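Local coordinates for protein AAC3-I (Uncultured bacterium, PDB 5HMN) that probably transfers the acetyl group of acetyl-coenzyme A to aminoglycoside antibiotics, as a GNAT-fold enzyme whose activity would confer antibiotic resistance, at residues C[80-85]-C[115-120]. Residues are numbered along the deposited sequence; the frame is centred on the assembly and turned at random.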
ATOM      1  N   GLU C  80       2.579 -10.583  13.666  1.00 47.41           N
ATOM      2  CA  GLU C  80       3.457 -11.248  12.715  1.00 46.73           C
ATOM      3  C   GLU C  80       2.643 -11.800  11.560  1.00 52.81           C
ATOM      4  O   GLU C  80       2.345 -12.993  11.510  1.00 58.22           O
ATOM      5  CB  GLU C  80       4.241 -12.372  13.385  1.00 60.04           C
ATOM      6  CG  GLU C  80       5.235 -11.878  14.399  1.00 82.03           C
ATOM      7  CD  GLU C  80       5.962 -13.001  15.108  1.00 97.02           C
ATOM      8  OE1 GLU C  80       5.559 -14.175  14.949  1.00 98.37           O
ATOM      9  OE2 GLU C  80       6.939 -12.701  15.825  1.00110.22           O
ATOM     10  N   ARG C  81       2.277 -10.918  10.638  1.00 54.46           N
ATOM     11  CA  ARG C  81       1.486 -11.298   9.477  1.00 50.13           C
ATOM     12  C   ARG C  81       1.751 -10.319   8.345  1.00 46.62           C
ATOM     13  O   ARG C  81       2.357  -9.270   8.554  1.00 43.68           O
ATOM     14  CB  ARG C  81      -0.002 -11.325   9.820  1.00 46.21           C
ATOM     15  CG  ARG C  81      -0.578  -9.960  10.140  1.00 45.61           C
ATOM     16  CD  ARG C  81      -1.960 -10.061  10.761  1.00 50.26           C
ATOM     17  NE  ARG C  81      -2.551  -8.742  10.968  1.00 50.98           N
ATOM     18  CZ  ARG C  81      -3.651  -8.519  11.674  1.00 64.26           C
ATOM     19  NH1 ARG C  81      -4.285  -9.529  12.250  1.00 83.35           N
ATOM     20  NH2 ARG C  81      -4.117  -7.285  11.809  1.00 58.52           N
ATOM     21  N   SER C  82       1.300 -10.657   7.146  1.00 42.59           N
ATOM     22  CA  SER C  82       1.500  -9.770   6.011  1.00 43.90           C
ATOM     23  C   SER C  82       0.291  -9.776   5.087  1.00 42.75           C
ATOM     24  O   SER C  82      -0.459 -10.751   5.025  1.00 45.75           O
ATOM     25  CB  SER C  82       2.764 -10.165   5.239  1.00 40.92           C
ATOM     26  OG  SER C  82       2.630 -11.441   4.639  1.00 51.33           O
ATOM     27  N   GLU C  83       0.100  -8.669   4.380  1.00 30.86           N
ATOM     28  CA  GLU C  83      -0.936  -8.566   3.365  1.00 33.41           C
ATOM     29  C   GLU C  83      -0.332  -8.104   2.050  1.00 37.69           C
ATOM     30  O   GLU C  83       0.660  -7.372   2.038  1.00 38.05           O
ATOM     31  CB  GLU C  83      -2.029  -7.587   3.789  1.00 35.14           C
ATOM     32  CG  GLU C  83      -2.221  -7.457   5.279  1.00 45.57           C
ATOM     33  CD  GLU C  83      -3.105  -6.278   5.632  1.00 60.66           C
ATOM     34  OE1 GLU C  83      -3.277  -5.384   4.778  1.00 58.22           O
ATOM     35  OE2 GLU C  83      -3.627  -6.246   6.766  1.00 56.04           O
ATOM     36  N   ILE C  84      -0.943  -8.520   0.948  1.00 32.19           N
ATOM     37  CA  ILE C  84      -0.464  -8.130  -0.373  1.00 27.20           C
ATOM     38  C   ILE C  84      -1.406  -7.095  -0.976  1.00 32.87           C
ATOM     39  O   ILE C  84      -2.611  -7.322  -1.103  1.00 34.27           O
ATOM     40  CB  ILE C  84      -0.333  -9.340  -1.314  1.00 30.23           C
ATOM     41  CG1 ILE C  84       0.642 -10.363  -0.732  1.00 38.37           C
ATOM     42  CG2 ILE C  84       0.129  -8.899  -2.698  1.00 30.17           C
ATOM     43  CD1 ILE C  84       0.811 -11.591  -1.593  1.00 55.11           C
ATOM     44  N   TYR C  85      -0.848  -5.942  -1.318  1.00 24.74           N
ATOM     45  CA  TYR C  85      -1.619  -4.872  -1.931  1.00 30.35           C
ATOM     46  C   TYR C  85      -1.439  -4.869  -3.448  1.00 29.37           C
ATOM     47  O   TYR C  85      -0.356  -4.584  -3.951  1.00 26.91           O
ATOM     48  CB  TYR C  85      -1.204  -3.525  -1.334  1.00 29.94           C
ATOM     49  CG  TYR C  85      -1.872  -2.322  -1.957  1.00 36.60           C
ATOM     50  CD1 TYR C  85      -3.241  -2.298  -2.182  1.00 43.57           C
ATOM     51  CD2 TYR C  85      -1.136  -1.197  -2.291  1.00 45.56           C
ATOM     52  CE1 TYR C  85      -3.854  -1.193  -2.741  1.00 45.80           C
ATOM     53  CE2 TYR C  85      -1.739  -0.088  -2.850  1.00 50.09           C
ATOM     54  CZ  TYR C  85      -3.099  -0.091  -3.073  1.00 60.54           C
ATOM     55  OH  TYR C  85      -3.710   1.015  -3.629  1.00 53.60           O
ATOM     56  N   ARG C 115       4.278 -17.073   0.899  1.00 62.77           N
ATOM     57  CA  ARG C 115       4.911 -15.991   1.654  1.00 49.32           C
ATOM     58  C   ARG C 115       4.329 -15.873   3.055  1.00 59.54           C
ATOM     59  O   ARG C 115       4.895 -15.198   3.916  1.00 66.13           O
ATOM     60  CB  ARG C 115       4.763 -14.656   0.920  1.00 42.99           C
ATOM     61  CG  ARG C 115       5.651 -14.517  -0.308  1.00 60.35           C
ATOM     62  CD  ARG C 115       5.513 -13.137  -0.938  1.00 48.38           C
ATOM     63  NE  ARG C 115       6.422 -12.963  -2.068  1.00 57.19           N
ATOM     64  CZ  ARG C 115       7.275 -11.952  -2.186  1.00 49.47           C
ATOM     65  NH1 ARG C 115       7.330 -11.021  -1.246  1.00 50.78           N
ATOM     66  NH2 ARG C 115       8.070 -11.868  -3.243  1.00 50.87           N
ATOM     67  N   GLY C 116       3.196 -16.530   3.281  1.00 60.64           N
ATOM     68  CA  GLY C 116       2.560 -16.514   4.585  1.00 52.46           C
ATOM     69  C   GLY C 116       1.547 -15.394   4.745  1.00 50.82           C
ATOM     70  O   GLY C 116       1.010 -15.189   5.833  1.00 50.74           O
ATOM     71  N   ALA C 117       1.292 -14.666   3.663  1.00 40.00           N
ATOM     72  CA  ALA C 117       0.293 -13.602   3.673  1.00 39.51           C
ATOM     73  C   ALA C 117      -1.090 -14.189   3.916  1.00 41.47           C
ATOM     74  O   ALA C 117      -1.402 -15.269   3.419  1.00 50.96           O
ATOM     75  CB  ALA C 117       0.323 -12.831   2.368  1.00 48.30           C
ATOM     76  N   TYR C 118      -1.917 -13.482   4.682  1.00 42.03           N
ATOM     77  CA  TYR C 118      -3.225 -14.008   5.055  1.00 47.86           C
ATOM     78  C   TYR C 118      -4.343 -13.387   4.223  1.00 44.63           C
ATOM     79  O   TYR C 118      -5.475 -13.865   4.247  1.00 51.97           O
ATOM     80  CB  TYR C 118      -3.492 -13.789   6.551  1.00 56.61           C
ATOM     81  CG  TYR C 118      -3.881 -12.373   6.924  1.00 50.07           C
ATOM     82  CD1 TYR C 118      -5.214 -12.024   7.108  1.00 58.15           C
ATOM     83  CD2 TYR C 118      -2.918 -11.390   7.099  1.00 45.05           C
ATOM     84  CE1 TYR C 118      -5.575 -10.730   7.451  1.00 52.01           C
ATOM     85  CE2 TYR C 118      -3.268 -10.097   7.439  1.00 48.80           C
ATOM     86  CZ  TYR C 118      -4.596  -9.773   7.612  1.00 47.09           C
ATOM     87  OH  TYR C 118      -4.944  -8.489   7.945  1.00 47.10           O
ATOM     88  N   VAL C 119      -4.024 -12.331   3.478  1.00 36.60           N
ATOM     89  CA  VAL C 119      -5.042 -11.657   2.678  1.00 30.23           C
ATOM     90  C   VAL C 119      -4.432 -10.822   1.549  1.00 38.93           C
ATOM     91  O   VAL C 119      -3.302 -10.338   1.638  1.00 30.79           O
ATOM     92  CB  VAL C 119      -5.946 -10.756   3.569  1.00 37.41           C
ATOM     93  CG1 VAL C 119      -5.191  -9.526   4.036  1.00 35.59           C
ATOM     94  CG2 VAL C 119      -7.229 -10.363   2.844  1.00 37.70           C
ATOM     95  N   ILE C 120      -5.186 -10.693   0.467  1.00 33.72           N
ATOM     96  CA  ILE C 120      -4.832  -9.798  -0.619  1.00 28.51           C
ATOM     97  C   ILE C 120      -5.909  -8.729  -0.722  1.00 34.92           C
ATOM     98  O   ILE C 120      -7.098  -9.043  -0.694  1.00 35.54           O
ATOM     99  CB  ILE C 120      -4.701 -10.557  -1.954  1.00 35.92           C
ATOM    100  CG1 ILE C 120      -3.580 -11.596  -1.867  1.00 28.10           C
ATOM    101  CG2 ILE C 120      -4.454  -9.586  -3.102  1.00 36.95           C
ATOM    102  CD1 ILE C 120      -3.493 -12.505  -3.089  1.00 40.48           C
TER
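The Tyr118 ring stands between the side chains of Arg81, Glu83 and Val119: CG1 of Val119 lies over one face near the rim, while the CE2 corner meets Arg81 CD obliquely, 3.6 Å away. Tyr118 OH in turn lies over one face of the Arg81 guanidinium, off centre, with the two planes 36° apart. Glu83 runs beside the ring in the same direction, its CG 3.6 Å from Tyr118 CE2, and its OE2 accepts a 2.9 Å hydrogen bond from Tyr118 OH that arrives from above the carboxylate plane. Having CG between the backbone N and the carbonyl carbon (chi1 77°) starts the tyrosine on this course. The guanidinium's main polar partner is Glu78, a salt bridge.

Beneath these side chains two neighbouring parallel strands begin to pair, a worked example of how a beta-alpha-beta crossover closes. Ser82 O receives Tyr118 N at 3.1 Å and also faces the CA of Ala117; Ile84 N gives a nearly straight bond to Val119 O, also 3.1 Å. The peptide groups on both sides of Glu83 are thus tied to the incoming chain. On the face away from Glu83 and Val119, Ile84 packs its CG1 on Ala117 CB and its CB 4.0 Å from Ile120 CG1. Ser82 OG leans on Ala117 and is hydrogen-bonded to Glu73.

Gly116, with positive phi, closes helix 100-115 in a Schellman motif and turns the chain into strand 119-124. Leu108 of that helix touches both Ile84 and Ile120, so the helix packs on their side of the crossover, a connection consistent with the GNAT fold. Strand 64-75 flanks 82-91 on its other edge, and beyond Ile120 an antiparallel strand of the second subunit carries the sheet across the interface.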